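Local coordinates for protein short chain dehydrogenase (Salmonella typhi, PDB 3G1T) that probably acts as an NAD(P)-dependent oxidoreductase of the short-chain dehydrogenase family, at residues G103-I108 and A162-Y167. Numbering follows the deposited sequence.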
ATOM      1  N   GLY A 103     -13.304   5.345  -3.890  1.00 23.76           N
ATOM      2  CA  GLY A 103     -12.264   4.387  -4.239  1.00 19.50           C
ATOM      3  C   GLY A 103     -12.317   4.249  -5.745  1.00 18.98           C
ATOM      4  O   GLY A 103     -13.362   4.479  -6.328  1.00 18.89           O
ATOM      5  N   LEU A 104     -11.191   3.889  -6.330  1.00 17.77           N
ATOM      6  CA  LEU A 104     -11.108   3.550  -7.743  1.00 17.68           C
ATOM      7  C   LEU A 104     -10.753   2.035  -7.824  1.00 18.16           C
ATOM      8  O   LEU A 104      -9.892   1.508  -7.085  1.00 17.15           O
ATOM      9  CB  LEU A 104     -10.054   4.390  -8.420  1.00 21.49           C
ATOM     10  CG  LEU A 104     -10.103   4.953  -9.845  1.00 34.20           C
ATOM     11  CD1 LEU A 104     -11.396   5.774 -10.106  1.00 24.57           C
ATOM     12  CD2 LEU A 104      -8.877   5.837 -10.041  1.00 24.72           C
ATOM     13  N   LEU A 105     -11.480   1.290  -8.684  1.00 15.02           N
ATOM     14  CA  LEU A 105     -11.096  -0.101  -8.905  1.00 14.04           C
ATOM     15  C   LEU A 105      -9.846  -0.314  -9.793  1.00 14.54           C
ATOM     16  O   LEU A 105      -9.058  -1.262  -9.600  1.00 17.75           O
ATOM     17  CB  LEU A 105     -12.295  -0.804  -9.588  1.00 16.63           C
ATOM     18  CG  LEU A 105     -11.985  -2.277  -9.931  1.00 15.79           C
ATOM     19  CD1 LEU A 105     -11.928  -3.037  -8.661  1.00 18.35           C
ATOM     20  CD2 LEU A 105     -13.155  -2.836 -10.811  1.00 17.64           C
ATOM     21  N   GLY A 106      -9.725   0.539 -10.808  1.00 17.91           N
ATOM     22  CA  GLY A 106      -8.713   0.404 -11.854  1.00 18.34           C
ATOM     23  C   GLY A 106      -8.972  -0.898 -12.623  1.00 20.24           C
ATOM     24  O   GLY A 106     -10.108  -1.343 -12.788  1.00 20.82           O
ATOM     25  N   GLU A 107      -7.880  -1.517 -13.056  1.00 19.28           N
ATOM     26  CA  GLU A 107      -7.944  -2.604 -14.003  1.00 21.24           C
ATOM     27  C   GLU A 107      -7.951  -3.958 -13.311  1.00 20.06           C
ATOM     28  O   GLU A 107      -7.154  -4.235 -12.373  1.00 20.02           O
ATOM     29  CB  GLU A 107      -6.729  -2.495 -14.920  1.00 25.01           C
ATOM     30  CG  GLU A 107      -6.762  -3.486 -16.022  1.00 30.62           C
ATOM     31  CD  GLU A 107      -5.572  -3.375 -16.960  1.00 30.92           C
ATOM     32  OE1 GLU A 107      -4.792  -2.377 -16.885  1.00 30.57           O
ATOM     33  OE2 GLU A 107      -5.429  -4.311 -17.807  1.00 33.34           O
ATOM     34  N   ILE A 108      -8.842  -4.835 -13.741  1.00 17.06           N
ATOM     35  CA  ILE A 108      -8.748  -6.202 -13.227  1.00 15.29           C
ATOM     36  C   ILE A 108      -8.055  -7.057 -14.313  1.00 16.36           C
ATOM     37  O   ILE A 108      -8.582  -7.172 -15.451  1.00 19.57           O
ATOM     38  CB  ILE A 108     -10.224  -6.858 -12.920  1.00 19.43           C
ATOM     39  CG1 ILE A 108     -10.985  -6.195 -11.714  1.00 13.84           C
ATOM     40  CG2 ILE A 108     -10.142  -8.397 -12.669  1.00 18.54           C
ATOM     41  CD1 ILE A 108     -10.154  -6.125 -10.371  1.00 19.84           C
ATOM     42  N   ALA A 162      -4.759 -13.195  -7.542  1.00 13.70           N
ATOM     43  CA  ALA A 162      -4.577 -12.997  -8.960  1.00 13.97           C
ATOM     44  C   ALA A 162      -5.586 -12.016  -9.494  1.00 13.78           C
ATOM     45  O   ALA A 162      -6.813 -12.124  -9.190  1.00 14.62           O
ATOM     46  CB  ALA A 162      -4.745 -14.375  -9.765  1.00 13.67           C
ATOM     47  N   ASN A 163      -5.062 -11.144 -10.370  1.00 13.42           N
ATOM     48  CA  ASN A 163      -5.800 -10.165 -11.160  1.00 15.73           C
ATOM     49  C   ASN A 163      -6.286  -8.973 -10.386  1.00 14.88           C
ATOM     50  O   ASN A 163      -6.889  -8.143 -10.982  1.00 15.83           O
ATOM     51  CB  ASN A 163      -6.985 -10.829 -11.927  1.00 14.75           C
ATOM     52  CG  ASN A 163      -6.488 -11.827 -12.914  1.00 13.35           C
ATOM     53  OD1 ASN A 163      -5.597 -11.518 -13.688  1.00 15.39           O
ATOM     54  ND2 ASN A 163      -7.048 -13.088 -12.880  1.00 16.47           N
ATOM     55  N   TRP A 164      -6.008  -8.877  -9.063  1.00 16.00           N
ATOM     56  CA  TRP A 164      -6.486  -7.741  -8.315  1.00 15.33           C
ATOM     57  C   TRP A 164      -5.508  -6.544  -8.248  1.00 16.06           C
ATOM     58  O   TRP A 164      -5.866  -5.471  -7.744  1.00 16.06           O
ATOM     59  CB  TRP A 164      -7.028  -8.151  -6.956  1.00 15.45           C
ATOM     60  CG  TRP A 164      -8.384  -8.802  -7.116  1.00 18.81           C
ATOM     61  CD1 TRP A 164      -8.612 -10.094  -7.278  1.00 14.53           C
ATOM     62  CD2 TRP A 164      -9.674  -8.151  -7.069  1.00 17.76           C
ATOM     63  NE1 TRP A 164     -10.007 -10.334  -7.423  1.00 19.27           N
ATOM     64  CE2 TRP A 164     -10.663  -9.147  -7.309  1.00 19.01           C
ATOM     65  CE3 TRP A 164     -10.078  -6.829  -6.881  1.00 21.65           C
ATOM     66  CZ2 TRP A 164     -12.063  -8.862  -7.269  1.00 18.18           C
ATOM     67  CZ3 TRP A 164     -11.467  -6.516  -6.847  1.00 19.17           C
ATOM     68  CH2 TRP A 164     -12.435  -7.550  -7.042  1.00 20.97           C
ATOM     69  N   GLY A 165      -4.310  -6.753  -8.798  1.00 14.62           N
ATOM     70  CA  GLY A 165      -3.362  -5.648  -9.180  1.00 12.66           C
ATOM     71  C   GLY A 165      -3.316  -4.413  -8.266  1.00 13.15           C
ATOM     72  O   GLY A 165      -3.158  -4.579  -7.001  1.00 16.25           O
ATOM     73  N   ALA A 166      -3.528  -3.219  -8.854  1.00 14.51           N
ATOM     74  CA  ALA A 166      -3.469  -1.974  -8.092  1.00 13.98           C
ATOM     75  C   ALA A 166      -4.494  -1.926  -6.965  1.00 15.74           C
ATOM     76  O   ALA A 166      -4.229  -1.443  -5.891  1.00 16.48           O
ATOM     77  CB  ALA A 166      -3.589  -0.757  -9.032  1.00 13.37           C
ATOM     78  N   TYR A 167      -5.692  -2.405  -7.207  1.00 12.59           N
ATOM     79  CA  TYR A 167      -6.730  -2.384  -6.158  1.00 14.32           C
ATOM     80  C   TYR A 167      -6.261  -3.097  -4.861  1.00 13.51           C
ATOM     81  O   TYR A 167      -6.328  -2.508  -3.754  1.00 15.61           O
ATOM     82  CB  TYR A 167      -8.006  -3.079  -6.655  1.00 16.08           C
ATOM     83  CG  TYR A 167      -9.196  -2.787  -5.728  1.00 17.46           C
ATOM     84  CD1 TYR A 167      -9.739  -1.471  -5.674  1.00 17.64           C
ATOM     85  CD2 TYR A 167      -9.756  -3.780  -4.888  1.00 16.82           C
ATOM     86  CE1 TYR A 167     -10.845  -1.181  -4.849  1.00 18.03           C
ATOM     87  CE2 TYR A 167     -10.868  -3.462  -4.039  1.00 17.57           C
ATOM     88  CZ  TYR A 167     -11.387  -2.197  -4.078  1.00 17.80           C
ATOM     89  OH  TYR A 167     -12.437  -1.831  -3.272  1.00 23.75           O
TER
HETATM   90  O   HOH W   1      -6.774  -2.779  -9.949  1.00 19.67           O
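L105 and I108 lay methyl groups on the rings of Y167 and W164. The fold is the Rossmann fold of the short-chain dehydrogenases. Segment 103-108 belongs to the loop between strand 97-99 and helix 116-142, and segment 162-167 leads into helix 165-185. Y167 fits the tyrosine of the family's Tyr-X-X-X-Lys motif, which is catalytic in relatives.

The tight part lies around the two rings. L105 CD1 sits over one face of Y167, 4.2 Å from the ring centroid and shifted toward the rim. The same methyl meets W164 CZ3 obliquely at 4.0 Å, so it bridges both aromatics. A chi1 of -167° sets Y167 CG anti to its backbone N, where it lies 4.0 Å from L105 CD1. L104 O reaches the ring edge in plane, 3.3 Å from Y167 CD1. I108 CD1 makes a second CH-pi contact, 3.8 Å from the centroid of the W164 six-membered ring. From helix 203-208, M204 touches L105 and Y167, and A208 touches I108 and W164.

The N163 side is looser. I108 CG2 lies 4.1 Å from N163 CB, and the two side chains cross at about a right angle. A CA-H...O contact joins I108 CA to N163 O at 3.5 Å. N163 N hydrogen-bonds to E184 OE2 of the second subunit.

One water ties the backbones together: it donates to L105 O and E107 O and accepts from Y167 N at 3.0 Å.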